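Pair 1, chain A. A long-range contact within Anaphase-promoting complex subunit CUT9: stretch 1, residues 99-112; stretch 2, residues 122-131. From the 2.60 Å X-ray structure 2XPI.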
# COMPACT_ATOMS: atom_id res chain seq x y z
N GLN A 99 6.12 -13.57 -1.51
CA GLN A 99 6.39 -13.79 -2.91
C GLN A 99 5.02 -14.01 -3.54
O GLN A 99 4.54 -15.13 -3.64
CB GLN A 99 7.30 -14.98 -3.06
CG GLN A 99 8.70 -14.66 -2.54
CD GLN A 99 9.64 -15.86 -2.51
OE1 GLN A 99 9.44 -16.86 -3.22
NE2 GLN A 99 10.69 -15.76 -1.70
N TYR A 100 4.40 -12.91 -3.93
CA TYR A 100 2.99 -12.90 -4.30
C TYR A 100 2.70 -13.32 -5.74
O TYR A 100 1.60 -13.82 -6.04
CB TYR A 100 2.37 -11.52 -4.02
CG TYR A 100 2.39 -11.17 -2.56
CD1 TYR A 100 1.93 -12.07 -1.62
CD2 TYR A 100 2.89 -9.94 -2.10
CE1 TYR A 100 1.94 -11.78 -0.28
CE2 TYR A 100 2.91 -9.64 -0.75
CZ TYR A 100 2.42 -10.56 0.16
OH TYR A 100 2.43 -10.31 1.52
N LYS A 101 3.65 -13.08 -6.64
CA LYS A 101 3.46 -13.52 -8.01
C LYS A 101 3.39 -15.05 -8.00
O LYS A 101 2.58 -15.66 -8.71
CB LYS A 101 4.60 -13.04 -8.90
CG LYS A 101 4.48 -11.59 -9.33
CD LYS A 101 3.87 -11.51 -10.72
CE LYS A 101 3.72 -10.08 -11.19
NZ LYS A 101 2.71 -9.36 -10.37
N CYS A 102 4.21 -15.65 -7.14
CA CYS A 102 4.29 -17.08 -7.00
C CYS A 102 3.07 -17.70 -6.34
O CYS A 102 2.57 -18.72 -6.78
CB CYS A 102 5.56 -17.46 -6.24
SG CYS A 102 5.63 -19.19 -5.76
N ALA A 103 2.61 -17.09 -5.26
CA ALA A 103 1.43 -17.59 -4.55
C ALA A 103 0.14 -17.48 -5.37
O ALA A 103 -0.74 -18.33 -5.28
CB ALA A 103 1.27 -16.84 -3.20
N ALA A 104 0.02 -16.42 -6.15
CA ALA A 104 -1.07 -16.29 -7.11
C ALA A 104 -0.94 -17.35 -8.19
O ALA A 104 -1.93 -17.95 -8.58
CB ALA A 104 -1.08 -14.90 -7.74
N PHE A 105 0.27 -17.61 -8.65
CA PHE A 105 0.48 -18.62 -9.67
C PHE A 105 0.08 -20.01 -9.19
O PHE A 105 -0.59 -20.75 -9.91
CB PHE A 105 1.94 -18.63 -10.13
CG PHE A 105 2.24 -19.66 -11.17
CD1 PHE A 105 1.74 -19.53 -12.46
CD2 PHE A 105 3.03 -20.76 -10.87
CE1 PHE A 105 2.03 -20.49 -13.44
CE2 PHE A 105 3.33 -21.72 -11.84
CZ PHE A 105 2.83 -21.59 -13.12
N VAL A 106 0.50 -20.37 -7.99
CA VAL A 106 0.23 -21.72 -7.48
C VAL A 106 -1.21 -21.83 -7.03
O VAL A 106 -1.86 -22.84 -7.28
CB VAL A 106 1.18 -22.12 -6.34
CG1 VAL A 106 0.86 -23.50 -5.84
CG2 VAL A 106 2.62 -22.03 -6.80
N GLY A 107 -1.69 -20.76 -6.37
CA GLY A 107 -3.05 -20.70 -5.86
C GLY A 107 -4.09 -20.79 -6.96
O GLY A 107 -5.14 -21.39 -6.78
N GLU A 108 -3.80 -20.17 -8.10
CA GLU A 108 -4.68 -20.27 -9.25
C GLU A 108 -4.74 -21.72 -9.80
O GLU A 108 -5.81 -22.18 -10.21
CB GLU A 108 -4.29 -19.24 -10.32
CG GLU A 108 -4.54 -17.77 -9.91
CD GLU A 108 -3.66 -16.74 -10.65
OE1 GLU A 108 -2.88 -17.16 -11.56
OE2 GLU A 108 -3.74 -15.53 -10.32
N LYS A 109 -3.62 -22.43 -9.79
CA LYS A 109 -3.63 -23.83 -10.29
C LYS A 109 -4.37 -24.83 -9.40
O LYS A 109 -5.04 -25.73 -9.92
CB LYS A 109 -2.22 -24.33 -10.59
CG LYS A 109 -1.80 -24.08 -12.02
CD LYS A 109 -0.80 -22.94 -12.13
CE LYS A 109 -1.11 -22.07 -13.34
NZ LYS A 109 -2.44 -21.37 -13.22
N VAL A 110 -4.27 -24.69 -8.07
CA VAL A 110 -4.98 -25.57 -7.14
C VAL A 110 -6.48 -25.33 -7.14
O VAL A 110 -7.28 -26.26 -6.92
CB VAL A 110 -4.56 -25.33 -5.69
CG1 VAL A 110 -4.88 -26.55 -4.88
CG2 VAL A 110 -3.08 -24.99 -5.59
N LEU A 111 -6.87 -24.08 -7.34
CA LEU A 111 -8.29 -23.73 -7.37
C LEU A 111 -8.88 -24.26 -8.67
O LEU A 111 -9.98 -24.83 -8.67
CB LEU A 111 -8.51 -22.22 -7.21
CG LEU A 111 -9.98 -21.78 -7.21
CD1 LEU A 111 -10.79 -22.50 -6.13
CD2 LEU A 111 -10.14 -20.27 -7.07
N ASP A 112 -8.15 -24.10 -9.77
CA ASP A 112 -8.57 -24.68 -11.06
C ASP A 112 -8.81 -26.18 -10.93
O ASP A 112 -9.81 -26.69 -11.42
CB ASP A 112 -7.57 -24.37 -12.18
CG ASP A 112 -7.60 -22.89 -12.61
OD1 ASP A 112 -8.64 -22.21 -12.41
OD2 ASP A 112 -6.57 -22.40 -13.14
N TRP A 122 -7.81 -18.81 0.04
CA TRP A 122 -6.38 -18.56 0.13
C TRP A 122 -5.86 -17.81 -1.08
O TRP A 122 -4.93 -17.00 -0.96
CB TRP A 122 -5.63 -19.87 0.36
CG TRP A 122 -5.77 -20.35 1.78
CD1 TRP A 122 -6.41 -21.49 2.22
CD2 TRP A 122 -5.29 -19.69 2.95
NE1 TRP A 122 -6.33 -21.57 3.58
CE2 TRP A 122 -5.64 -20.48 4.06
CE3 TRP A 122 -4.58 -18.50 3.17
CZ2 TRP A 122 -5.31 -20.12 5.38
CZ3 TRP A 122 -4.25 -18.14 4.49
CH2 TRP A 122 -4.62 -18.95 5.57
N LEU A 123 -6.48 -18.05 -2.23
CA LEU A 123 -6.13 -17.33 -3.45
C LEU A 123 -6.56 -15.88 -3.29
O LEU A 123 -5.80 -14.95 -3.59
CB LEU A 123 -6.84 -17.94 -4.66
CG LEU A 123 -6.18 -17.80 -6.03
CD1 LEU A 123 -7.21 -17.59 -7.14
CD2 LEU A 123 -5.10 -16.73 -6.07
N ALA A 124 -7.78 -15.69 -2.81
CA ALA A 124 -8.30 -14.37 -2.49
C ALA A 124 -7.37 -13.61 -1.54
O ALA A 124 -7.16 -12.40 -1.72
CB ALA A 124 -9.70 -14.49 -1.89
N GLN A 125 -6.81 -14.31 -0.56
CA GLN A 125 -5.87 -13.73 0.40
C GLN A 125 -4.70 -13.07 -0.29
O GLN A 125 -4.28 -11.96 0.07
CB GLN A 125 -5.31 -14.81 1.31
CG GLN A 125 -6.03 -14.95 2.62
CD GLN A 125 -5.68 -13.82 3.55
OE1 GLN A 125 -4.92 -13.99 4.50
NE2 GLN A 125 -6.22 -12.65 3.27
N VAL A 126 -4.15 -13.79 -1.27
CA VAL A 126 -3.00 -13.31 -2.01
C VAL A 126 -3.37 -11.98 -2.67
O VAL A 126 -2.63 -10.98 -2.57
CB VAL A 126 -2.51 -14.37 -3.06
CG1 VAL A 126 -1.35 -13.83 -3.87
CG2 VAL A 126 -2.12 -15.69 -2.37
N TYR A 127 -4.52 -11.93 -3.33
CA TYR A 127 -4.94 -10.70 -3.98
C TYR A 127 -5.05 -9.55 -3.00
O TYR A 127 -4.75 -8.42 -3.35
CB TYR A 127 -6.28 -10.88 -4.70
CG TYR A 127 -6.24 -11.87 -5.85
CD1 TYR A 127 -5.03 -12.27 -6.40
CD2 TYR A 127 -7.41 -12.40 -6.36
CE1 TYR A 127 -4.98 -13.18 -7.45
CE2 TYR A 127 -7.38 -13.30 -7.40
CZ TYR A 127 -6.16 -13.69 -7.94
OH TYR A 127 -6.12 -14.58 -8.99
N CYS A 128 -5.50 -9.83 -1.78
CA CYS A 128 -5.63 -8.79 -0.77
C CYS A 128 -4.29 -8.24 -0.33
O CYS A 128 -4.18 -7.05 -0.01
CB CYS A 128 -6.35 -9.29 0.47
SG CYS A 128 -8.11 -9.34 0.28
N CYS A 129 -3.29 -9.10 -0.29
CA CYS A 129 -1.94 -8.68 0.05
C CYS A 129 -1.35 -7.79 -1.02
O CYS A 129 -0.41 -7.05 -0.79
CB CYS A 129 -1.03 -9.88 0.29
SG CYS A 129 -1.54 -10.83 1.72
N THR A 130 -1.91 -7.87 -2.21
CA THR A 130 -1.43 -7.14 -3.37
C THR A 130 -2.27 -5.90 -3.54
O THR A 130 -2.04 -5.09 -4.45
CB THR A 130 -1.58 -8.02 -4.63
OG1 THR A 130 -0.60 -9.06 -4.59
CG2 THR A 130 -1.39 -7.24 -5.89
N GLY A 131 -3.27 -5.74 -2.67
CA GLY A 131 -4.19 -4.62 -2.74
C GLY A 131 -5.27 -4.73 -3.82
O GLY A 131 -6.03 -3.79 -4.00

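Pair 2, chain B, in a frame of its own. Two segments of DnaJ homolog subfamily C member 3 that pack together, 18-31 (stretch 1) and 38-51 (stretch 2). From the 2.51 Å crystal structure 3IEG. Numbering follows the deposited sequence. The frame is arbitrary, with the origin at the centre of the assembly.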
# COMPACT_ATOMS: atom_id res chain seq x y z
N GLN B 18 16.87 13.70 28.87
CA GLN B 18 17.02 14.76 27.88
C GLN B 18 17.85 14.26 26.69
O GLN B 18 19.05 14.47 26.60
CB GLN B 18 17.58 16.04 28.52
CG GLN B 18 16.57 16.77 29.44
CD GLN B 18 17.18 17.98 30.16
OE1 GLN B 18 17.32 19.08 29.59
NE2 GLN B 18 17.57 17.78 31.43
N LEU B 19 17.16 13.58 25.78
CA LEU B 19 17.81 12.83 24.72
C LEU B 19 18.47 13.72 23.68
O LEU B 19 19.62 13.48 23.30
CB LEU B 19 16.82 11.87 24.05
CG LEU B 19 16.01 10.95 24.96
CD1 LEU B 19 15.12 10.03 24.10
CD2 LEU B 19 16.90 10.11 25.89
N ALA B 20 17.75 14.73 23.22
CA ALA B 20 18.25 15.63 22.20
C ALA B 20 19.47 16.38 22.72
O ALA B 20 20.48 16.48 22.04
CB ALA B 20 17.18 16.58 21.74
N ASP B 21 19.38 16.86 23.95
CA ASP B 21 20.51 17.53 24.56
C ASP B 21 21.71 16.60 24.74
O ASP B 21 22.84 17.01 24.52
CB ASP B 21 20.11 18.18 25.88
CG ASP B 21 19.04 19.24 25.70
OD1 ASP B 21 18.88 19.76 24.56
OD2 ASP B 21 18.36 19.55 26.70
N ALA B 22 21.45 15.36 25.15
CA ALA B 22 22.51 14.34 25.23
C ALA B 22 23.14 14.14 23.86
O ALA B 22 24.36 14.17 23.72
CB ALA B 22 21.98 13.03 25.77
N LEU B 23 22.29 13.98 22.84
CA LEU B 23 22.77 13.83 21.47
C LEU B 23 23.72 14.95 21.07
O LEU B 23 24.76 14.69 20.47
CB LEU B 23 21.60 13.78 20.48
CG LEU B 23 21.94 13.52 19.00
CD1 LEU B 23 22.64 12.18 18.87
CD2 LEU B 23 20.70 13.54 18.13
N SER B 24 23.36 16.18 21.43
CA SER B 24 24.13 17.36 21.08
C SER B 24 25.55 17.29 21.65
O SER B 24 26.53 17.57 20.95
CB SER B 24 23.41 18.62 21.57
OG SER B 24 23.46 19.67 20.63
N GLN B 25 25.65 16.88 22.92
CA GLN B 25 26.92 16.73 23.61
C GLN B 25 27.80 15.64 22.98
O GLN B 25 29.02 15.83 22.81
CB GLN B 25 26.69 16.38 25.07
CG GLN B 25 26.09 17.50 25.92
CD GLN B 25 26.95 18.76 25.94
OE1 GLN B 25 26.45 19.86 25.70
NE2 GLN B 25 28.23 18.59 26.20
N PHE B 26 27.19 14.51 22.64
CA PHE B 26 27.91 13.41 22.04
C PHE B 26 28.36 13.74 20.61
O PHE B 26 29.41 13.27 20.18
CB PHE B 26 27.10 12.11 22.11
CG PHE B 26 26.86 11.60 23.51
CD1 PHE B 26 25.68 10.93 23.82
CD2 PHE B 26 27.80 11.80 24.53
CE1 PHE B 26 25.45 10.44 25.12
CE2 PHE B 26 27.57 11.33 25.83
CZ PHE B 26 26.40 10.65 26.12
N HIS B 27 27.56 14.53 19.89
CA HIS B 27 27.96 15.09 18.59
C HIS B 27 29.23 15.93 18.73
O HIS B 27 30.20 15.75 18.00
CB HIS B 27 26.84 15.95 17.99
CG HIS B 27 25.98 15.24 16.99
ND1 HIS B 27 24.61 15.22 17.07
CD2 HIS B 27 26.30 14.53 15.88
CE1 HIS B 27 24.11 14.53 16.06
NE2 HIS B 27 25.12 14.09 15.33
N ALA B 28 29.20 16.85 19.69
CA ALA B 28 30.31 17.74 19.99
C ALA B 28 31.55 16.95 20.34
O ALA B 28 32.64 17.30 19.90
CB ALA B 28 29.94 18.67 21.15
N ALA B 29 31.37 15.90 21.13
CA ALA B 29 32.48 15.03 21.52
C ALA B 29 33.08 14.33 20.30
O ALA B 29 34.30 14.32 20.12
CB ALA B 29 32.01 14.01 22.55
N VAL B 30 32.22 13.76 19.45
CA VAL B 30 32.68 13.11 18.24
C VAL B 30 33.42 14.09 17.31
O VAL B 30 34.46 13.75 16.76
CB VAL B 30 31.52 12.44 17.49
CG1 VAL B 30 31.91 12.10 16.03
CG2 VAL B 30 31.05 11.18 18.23
N ASP B 31 32.88 15.29 17.16
CA ASP B 31 33.49 16.31 16.33
C ASP B 31 34.85 16.76 16.86
O ASP B 31 35.77 17.03 16.08
CB ASP B 31 32.56 17.51 16.20
CG ASP B 31 31.75 17.49 14.91
OD1 ASP B 31 31.97 16.57 14.07
OD2 ASP B 31 30.91 18.39 14.75
N ILE B 38 34.30 5.46 22.34
CA ILE B 38 33.11 5.62 23.21
C ILE B 38 32.22 6.76 22.77
O ILE B 38 31.01 6.65 22.89
CB ILE B 38 33.40 5.77 24.73
CG1 ILE B 38 34.85 6.14 24.98
CG2 ILE B 38 32.98 4.51 25.49
CD1 ILE B 38 35.05 7.60 25.25
N ALA B 39 32.81 7.83 22.26
CA ALA B 39 32.02 8.96 21.79
C ALA B 39 30.97 8.47 20.80
O ALA B 39 29.80 8.77 20.95
CB ALA B 39 32.90 10.03 21.18
N TYR B 40 31.40 7.66 19.82
CA TYR B 40 30.48 7.08 18.85
C TYR B 40 29.51 6.13 19.52
O TYR B 40 28.34 6.03 19.11
CB TYR B 40 31.22 6.35 17.73
CG TYR B 40 31.95 7.25 16.77
CD1 TYR B 40 31.27 7.93 15.75
CD2 TYR B 40 33.33 7.41 16.85
CE1 TYR B 40 31.95 8.75 14.85
CE2 TYR B 40 34.02 8.23 15.97
CZ TYR B 40 33.33 8.90 14.98
OH TYR B 40 34.03 9.71 14.10
N TYR B 41 29.97 5.42 20.54
CA TYR B 41 29.08 4.51 21.25
C TYR B 41 28.00 5.30 22.01
O TYR B 41 26.82 5.00 21.89
CB TYR B 41 29.85 3.57 22.19
CG TYR B 41 28.96 2.62 22.96
CD1 TYR B 41 28.25 1.61 22.30
CD2 TYR B 41 28.82 2.74 24.35
CE1 TYR B 41 27.42 0.74 23.01
CE2 TYR B 41 28.00 1.88 25.06
CZ TYR B 41 27.30 0.87 24.39
OH TYR B 41 26.48 0.01 25.10
N ARG B 42 28.41 6.32 22.75
CA ARG B 42 27.47 7.14 23.50
C ARG B 42 26.41 7.73 22.59
O ARG B 42 25.20 7.67 22.90
CB ARG B 42 28.19 8.24 24.27
CG ARG B 42 29.18 7.73 25.31
CD ARG B 42 28.52 6.84 26.35
NE ARG B 42 29.47 6.49 27.40
CZ ARG B 42 29.38 5.40 28.16
NH1 ARG B 42 28.38 4.54 27.99
NH2 ARG B 42 30.30 5.17 29.08
N ARG B 43 26.85 8.28 21.46
CA ARG B 43 25.91 8.79 20.48
C ARG B 43 24.97 7.70 19.99
O ARG B 43 23.79 7.96 19.79
CB ARG B 43 26.62 9.43 19.29
CG ARG B 43 25.68 10.28 18.44
CD ARG B 43 26.40 11.14 17.43
NE ARG B 43 27.01 10.33 16.39
CZ ARG B 43 27.95 10.76 15.56
NH1 ARG B 43 28.39 12.01 15.65
NH2 ARG B 43 28.45 9.94 14.64
N ALA B 44 25.46 6.49 19.82
CA ALA B 44 24.60 5.42 19.34
C ALA B 44 23.55 4.99 20.36
O ALA B 44 22.42 4.64 19.98
CB ALA B 44 25.41 4.23 18.85
N THR B 45 23.91 4.98 21.64
CA THR B 45 22.92 4.61 22.68
C THR B 45 21.82 5.67 22.76
O THR B 45 20.68 5.33 23.04
CB THR B 45 23.54 4.32 24.07
OG1 THR B 45 24.20 5.48 24.58
CG2 THR B 45 24.55 3.19 24.00
N VAL B 46 22.15 6.93 22.48
CA VAL B 46 21.12 8.00 22.39
C VAL B 46 20.15 7.79 21.22
O VAL B 46 18.94 7.73 21.44
CB VAL B 46 21.71 9.45 22.43
CG1 VAL B 46 20.67 10.46 22.04
CG2 VAL B 46 22.21 9.78 23.81
N PHE B 47 20.67 7.66 20.00
CA PHE B 47 19.83 7.24 18.86
C PHE B 47 18.99 5.99 19.19
O PHE B 47 17.82 5.90 18.83
CB PHE B 47 20.66 6.98 17.59
CG PHE B 47 21.20 8.23 16.92
CD1 PHE B 47 22.54 8.31 16.55
CD2 PHE B 47 20.38 9.34 16.66
CE1 PHE B 47 23.06 9.45 15.92
CE2 PHE B 47 20.90 10.49 16.04
CZ PHE B 47 22.25 10.54 15.67
N LEU B 48 19.59 5.02 19.90
CA LEU B 48 18.85 3.82 20.26
C LEU B 48 17.68 4.14 21.17
O LEU B 48 16.57 3.64 20.97
CB LEU B 48 19.78 2.77 20.88
CG LEU B 48 20.16 1.53 20.04
CD1 LEU B 48 19.75 1.61 18.56
CD2 LEU B 48 21.64 1.17 20.17
N ALA B 49 17.92 5.01 22.16
CA ALA B 49 16.89 5.43 23.11
C ALA B 49 15.74 6.20 22.43
O ALA B 49 14.59 6.03 22.78
CB ALA B 49 17.49 6.23 24.23
N MSE B 50 16.08 7.04 21.46
CA MSE B 50 15.09 7.67 20.59
C MSE B 50 14.41 6.64 19.69
O MSE B 50 13.32 6.88 19.15
CB MSE B 50 15.77 8.71 19.71
CG MSE B 50 16.40 9.88 20.45
SE MSE B 50 17.31 11.15 19.24
CE MSE B 50 17.45 12.68 20.44
N GLY B 51 15.07 5.50 19.49
CA GLY B 51 14.58 4.48 18.59
C GLY B 51 14.86 4.77 17.13
O GLY B 51 14.10 4.35 16.27

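The sharpest difference between the two pairs lies at a point where the CA atoms of the two helices come near each other, at the matched positions Gly A107 and Phe B26. In pair 1 the position has no side chain, and Leu A123 packs against the backbone there: its CG is 3.8 Å from Gly A107 C, and its side chain sits as a knob among Ala A104, Gly A107, Glu A108 and Leu A111. In pair 2 the same position carries Phe B26, whose CA-to-CB bond points toward the opposing helix and whose ring takes Arg B42 CB over one face, 3.3 Å from its centroid. The residue matching Leu A123 is Arg B43, whose long side chain passes the neighbouring His B27, with CD over the imidazole face 4.0 Å from its centroid.

These solutions rest on nearly the same backbone. Both pairs are antiparallel helical hairpins, with angles of 156° and 158° between helix directions and axes approaching to 9.2 Å and 8.8 Å; 14 central residues superpose with an RMSD of 0.3 Å. Even the CA atoms of Gly A107 and Leu A123 are 5.2 Å apart, those of Phe B26 and Arg B43 5.3 Å. The large ring is therefore accommodated without spreading the backbones at this point.

Some of the packing is conserved outright. Val A126 and Val B46, both in the t rotamer, meet Ala A103 and Ala B22, with Ala A103 CB 3.7 Å from Val A126 CG2 and Ala B22 CB 3.8 Å from Val B46 CG2. In both pairs a valine CG2 rests against an alanine CB of the facing helix.

Elsewhere, bulk is redistributed. Ala A104 corresponds to Leu B23, which becomes a knob among Arg B43, Val B46, Phe B47 and Met B50, its CD1 lying over the Phe B47 ring. The matching Tyr A127 instead presents its ring edge to Ala A104 and extends its hydroxyl to Glu A108: Tyr A127 OH donates a hydrogen bond of 2.9 Å to Glu A108 OE2. Pair 2, with Phe B47 and His B27 at these positions, has no hydrogen bond between its stretches.

At the start of the first helix, Tyr A100 lays a ring face against Cys A129, CZ to CB 3.5 Å. Its counterpart Leu B19 touches Ala B49 and the selenomethionine Met B50, with Leu B19 CB 3.8 Å from Met B50 CE. A common backbone thus brings many of the same positions together, while the side chains decide whether a hydrogen bond joins the helices, as in pair 1, or none does, as in pair 2.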